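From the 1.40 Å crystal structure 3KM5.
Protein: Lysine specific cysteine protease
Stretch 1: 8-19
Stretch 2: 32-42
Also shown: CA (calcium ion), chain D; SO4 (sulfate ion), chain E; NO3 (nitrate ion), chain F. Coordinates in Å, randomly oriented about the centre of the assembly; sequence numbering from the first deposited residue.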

# COMPACT_ATOMS: atom_id res chain seq x y z
N THR A 8 4.45 -10.34 -3.94
CA THR A 8 4.87 -9.57 -5.11
C THR A 8 3.71 -8.95 -5.84
O THR A 8 3.93 -8.16 -6.74
CB THR A 8 5.62 -10.44 -6.12
OG1 THR A 8 4.72 -11.42 -6.66
CG2 THR A 8 6.84 -11.08 -5.46
N PHE A 9 2.50 -9.40 -5.52
CA PHE A 9 1.28 -9.03 -6.24
C PHE A 9 1.20 -9.52 -7.67
O PHE A 9 0.24 -9.24 -8.35
CB PHE A 9 0.98 -7.53 -6.15
CG PHE A 9 0.85 -7.06 -4.72
CD1 PHE A 9 -0.23 -7.49 -3.96
CD2 PHE A 9 1.87 -6.34 -4.11
CE1 PHE A 9 -0.33 -7.17 -2.61
CE2 PHE A 9 1.76 -6.01 -2.76
CZ PHE A 9 0.67 -6.42 -2.02
N GLU A 10 2.17 -10.34 -8.09
CA GLU A 10 2.19 -10.80 -9.46
C GLU A 10 1.07 -11.79 -9.74
O GLU A 10 0.58 -11.83 -10.88
CB GLU A 10 3.56 -11.37 -9.82
CG GLU A 10 4.68 -10.35 -9.64
CD GLU A 10 4.47 -9.08 -10.41
OE1 GLU A 10 4.24 -9.12 -11.64
OE2 GLU A 10 4.57 -7.98 -9.78
N SER A 11 0.64 -12.53 -8.71
CA SER A 11 -0.52 -13.44 -8.82
C SER A 11 -1.90 -12.77 -8.67
O SER A 11 -2.93 -13.45 -8.77
CB SER A 11 -0.42 -14.58 -7.83
OG SER A 11 -0.79 -14.14 -6.53
N SER A 12 -1.92 -11.46 -8.43
CA SER A 12 -3.17 -10.72 -8.36
C SER A 12 -3.47 -10.08 -9.71
O SER A 12 -2.65 -10.10 -10.62
CB SER A 12 -3.08 -9.62 -7.30
OG SER A 12 -3.00 -10.21 -6.01
N THR A 13 -4.67 -9.50 -9.84
CA THR A 13 -5.11 -8.93 -11.13
C THR A 13 -5.46 -7.44 -11.01
O THR A 13 -6.01 -7.00 -10.00
CB THR A 13 -6.31 -9.72 -11.66
OG1 THR A 13 -5.91 -11.07 -11.96
CG2 THR A 13 -6.89 -9.09 -12.91
N HIS A 14 -5.15 -6.69 -12.06
CA HIS A 14 -5.46 -5.25 -12.10
C HIS A 14 -6.92 -4.96 -11.76
O HIS A 14 -7.83 -5.59 -12.33
CB HIS A 14 -5.14 -4.70 -13.50
CG HIS A 14 -5.40 -3.25 -13.62
ND1 HIS A 14 -4.47 -2.29 -13.25
CD2 HIS A 14 -6.51 -2.57 -14.00
CE1 HIS A 14 -5.00 -1.09 -13.43
NE2 HIS A 14 -6.24 -1.23 -13.87
N GLY A 15 -7.16 -4.05 -10.80
CA GLY A 15 -8.51 -3.65 -10.42
C GLY A 15 -9.22 -4.49 -9.37
O GLY A 15 -10.35 -4.21 -8.96
N GLU A 16 -8.55 -5.54 -8.91
CA GLU A 16 -9.07 -6.39 -7.85
C GLU A 16 -8.30 -6.23 -6.58
O GLU A 16 -7.15 -5.77 -6.61
CB GLU A 16 -8.98 -7.86 -8.24
CG GLU A 16 -9.71 -8.19 -9.50
CD GLU A 16 -11.21 -7.95 -9.46
OE1 GLU A 16 -11.83 -8.01 -8.37
OE2 GLU A 16 -11.74 -7.67 -10.54
N ALA A 17 -8.91 -6.59 -5.45
CA ALA A 17 -8.21 -6.68 -4.19
C ALA A 17 -7.19 -7.80 -4.36
O ALA A 17 -7.42 -8.76 -5.09
CB ALA A 17 -9.17 -7.00 -3.01
N PRO A 18 -6.04 -7.67 -3.71
CA PRO A 18 -5.03 -8.68 -3.87
C PRO A 18 -5.47 -10.06 -3.41
O PRO A 18 -6.16 -10.21 -2.40
CB PRO A 18 -3.88 -8.20 -2.98
CG PRO A 18 -4.18 -6.86 -2.67
CD PRO A 18 -5.64 -6.66 -2.71
N ALA A 19 -5.02 -11.05 -4.14
CA ALA A 19 -5.25 -12.44 -3.82
C ALA A 19 -4.58 -12.72 -2.46
O ALA A 19 -3.47 -12.28 -2.21
CB ALA A 19 -4.63 -13.30 -4.93
N GLY A 32 -10.58 1.70 -2.05
CA GLY A 32 -9.69 1.08 -1.11
C GLY A 32 -8.47 0.56 -1.83
O GLY A 32 -8.09 1.08 -2.89
N TRP A 33 -7.83 -0.44 -1.21
CA TRP A 33 -6.63 -1.04 -1.78
C TRP A 33 -6.95 -1.93 -2.98
O TRP A 33 -7.81 -2.81 -2.89
CB TRP A 33 -5.93 -1.88 -0.73
CG TRP A 33 -5.26 -1.10 0.37
CD1 TRP A 33 -5.77 -0.86 1.60
CD2 TRP A 33 -3.95 -0.52 0.36
NE1 TRP A 33 -4.87 -0.17 2.35
CE2 TRP A 33 -3.74 0.09 1.62
CE3 TRP A 33 -2.95 -0.40 -0.60
CZ2 TRP A 33 -2.53 0.70 1.96
CZ3 TRP A 33 -1.76 0.24 -0.27
CH2 TRP A 33 -1.58 0.81 0.99
N LEU A 34 -6.25 -1.70 -4.09
CA LEU A 34 -6.43 -2.46 -5.32
C LEU A 34 -5.07 -2.81 -5.91
O LEU A 34 -4.15 -1.99 -5.89
CB LEU A 34 -7.17 -1.65 -6.39
CG LEU A 34 -8.64 -1.28 -6.18
CD1 LEU A 34 -9.07 -0.40 -7.34
CD2 LEU A 34 -9.52 -2.51 -6.12
N CYS A 35 -4.98 -3.98 -6.53
CA CYS A 35 -3.84 -4.32 -7.35
C CYS A 35 -3.89 -3.51 -8.64
O CYS A 35 -4.96 -3.32 -9.20
CB CYS A 35 -3.90 -5.80 -7.69
SG CYS A 35 -2.71 -6.39 -8.95
N LEU A 36 -2.74 -2.97 -9.03
CA LEU A 36 -2.57 -2.29 -10.32
C LEU A 36 -1.47 -2.97 -11.11
O LEU A 36 -0.46 -3.40 -10.52
CB LEU A 36 -2.16 -0.84 -10.15
CG LEU A 36 -3.05 0.03 -9.28
CD1 LEU A 36 -2.44 1.44 -9.18
CD2 LEU A 36 -4.52 0.05 -9.75
N SER A 37 -1.65 -3.07 -12.44
CA SER A 37 -0.61 -3.58 -13.33
C SER A 37 -0.08 -2.51 -14.28
O SER A 37 -0.85 -1.73 -14.85
CB SER A 37 -1.17 -4.70 -14.19
OG SER A 37 -0.18 -5.10 -15.13
N SER A 38 1.24 -2.47 -14.43
CA SER A 38 1.89 -1.59 -15.39
C SER A 38 1.50 -1.89 -16.84
O SER A 38 1.69 -1.05 -17.71
CB SER A 38 3.42 -1.68 -15.25
OG SER A 38 3.83 -3.01 -15.52
N GLY A 39 1.00 -3.10 -17.09
CA GLY A 39 0.47 -3.45 -18.42
C GLY A 39 -0.90 -2.83 -18.70
O GLY A 39 -1.39 -2.91 -19.83
N GLN A 40 -1.52 -2.21 -17.69
CA GLN A 40 -2.82 -1.54 -17.85
C GLN A 40 -2.76 -0.03 -17.68
O GLN A 40 -3.58 0.70 -18.25
CB GLN A 40 -3.87 -2.13 -16.89
CG GLN A 40 -4.25 -3.57 -17.20
CD GLN A 40 -4.83 -3.74 -18.60
OE1 GLN A 40 -4.35 -4.58 -19.37
NE2 GLN A 40 -5.84 -2.95 -18.93
N LEU A 41 -1.80 0.46 -16.89
CA LEU A 41 -1.66 1.89 -16.65
C LEU A 41 -0.31 2.34 -17.15
O LEU A 41 0.73 1.89 -16.65
CB LEU A 41 -1.77 2.21 -15.16
CG LEU A 41 -3.14 1.98 -14.53
CD1 LEU A 41 -2.96 2.19 -13.02
CD2 LEU A 41 -4.18 2.92 -15.08
N ASP A 42 -0.31 3.23 -18.14
CA ASP A 42 0.93 3.69 -18.74
C ASP A 42 1.84 4.37 -17.71
O ASP A 42 3.06 4.22 -17.78
CB ASP A 42 0.65 4.64 -19.92
CA CA D . 5.32 -6.62 -8.00
S SO4 E . 2.23 -13.49 -5.35
O1 SO4 E . 2.69 -14.51 -6.31
O2 SO4 E . 1.46 -14.14 -4.25
O3 SO4 E . 1.40 -12.56 -6.07
O4 SO4 E . 3.34 -12.85 -4.66
N NO3 F . -11.60 0.50 -4.93
O1 NO3 F . -11.54 -0.37 -3.85
O2 NO3 F . -10.70 1.54 -5.06
O3 NO3 F . -12.59 0.35 -5.94
O HOH W 1 7.24 -7.82 -7.32

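This is a backbone-led contact in which an irregular loop docks along a short strand through two main-chain hydrogen bonds to C35, extended by a third bond from the strand to the ring of H14. The two main-chain bonds are short and nearly linear: G15 N donates to C35 O (2.8 Å, angle at hydrogen 163°), and C35 N donates to E16 O (2.8 Å, 168°). C35 thus uses both its amide and its carbonyl, while the nearest CA pairs, H14 CA to L36 CA at 4.5 Å and A17 CA to L34 CA at 4.7 Å, define the register. The same carbonyl also receives a CA-H...O contact, H14 CA to C35 O at 3.5 Å.

The loop presents these groups through a type II turn from T13 to E16, closed by E16 N to T13 O at 3.1 Å. G15 has phi/psi of 86/-2, where a CB would jam against the carbonyl oxygen of H14, so the turn itself calls for glycine.

The H14 side chain, with chi1 at t, reaches L36, S37, Q40 and L41. S37 N donates to H14 ND1 (3.0 Å, 168°), approaching near the ring plane as an in-plane lone pair requires; ND1 is therefore the acceptor. Q40 CB lies over one face, 3.7 Å from the H14 ring centroid and 7° off its normal, a CH-pi geometry. L41 CG adds an apolar contact at 3.8 Å from H14 CE1.

C35 points toward the loop and is buried there: its SG lies 3.6 Å from S12 CB, and its CB lies 3.4 Å from T13 O. S12 OG meanwhile accepts from A19 N at 2.9 Å, tying the loop to itself. Farther along, L34 CD2 packs against G15 O at 3.4 Å. The two stretches bury 508 Å² in total, with H14 and C35 contributing the largest areas.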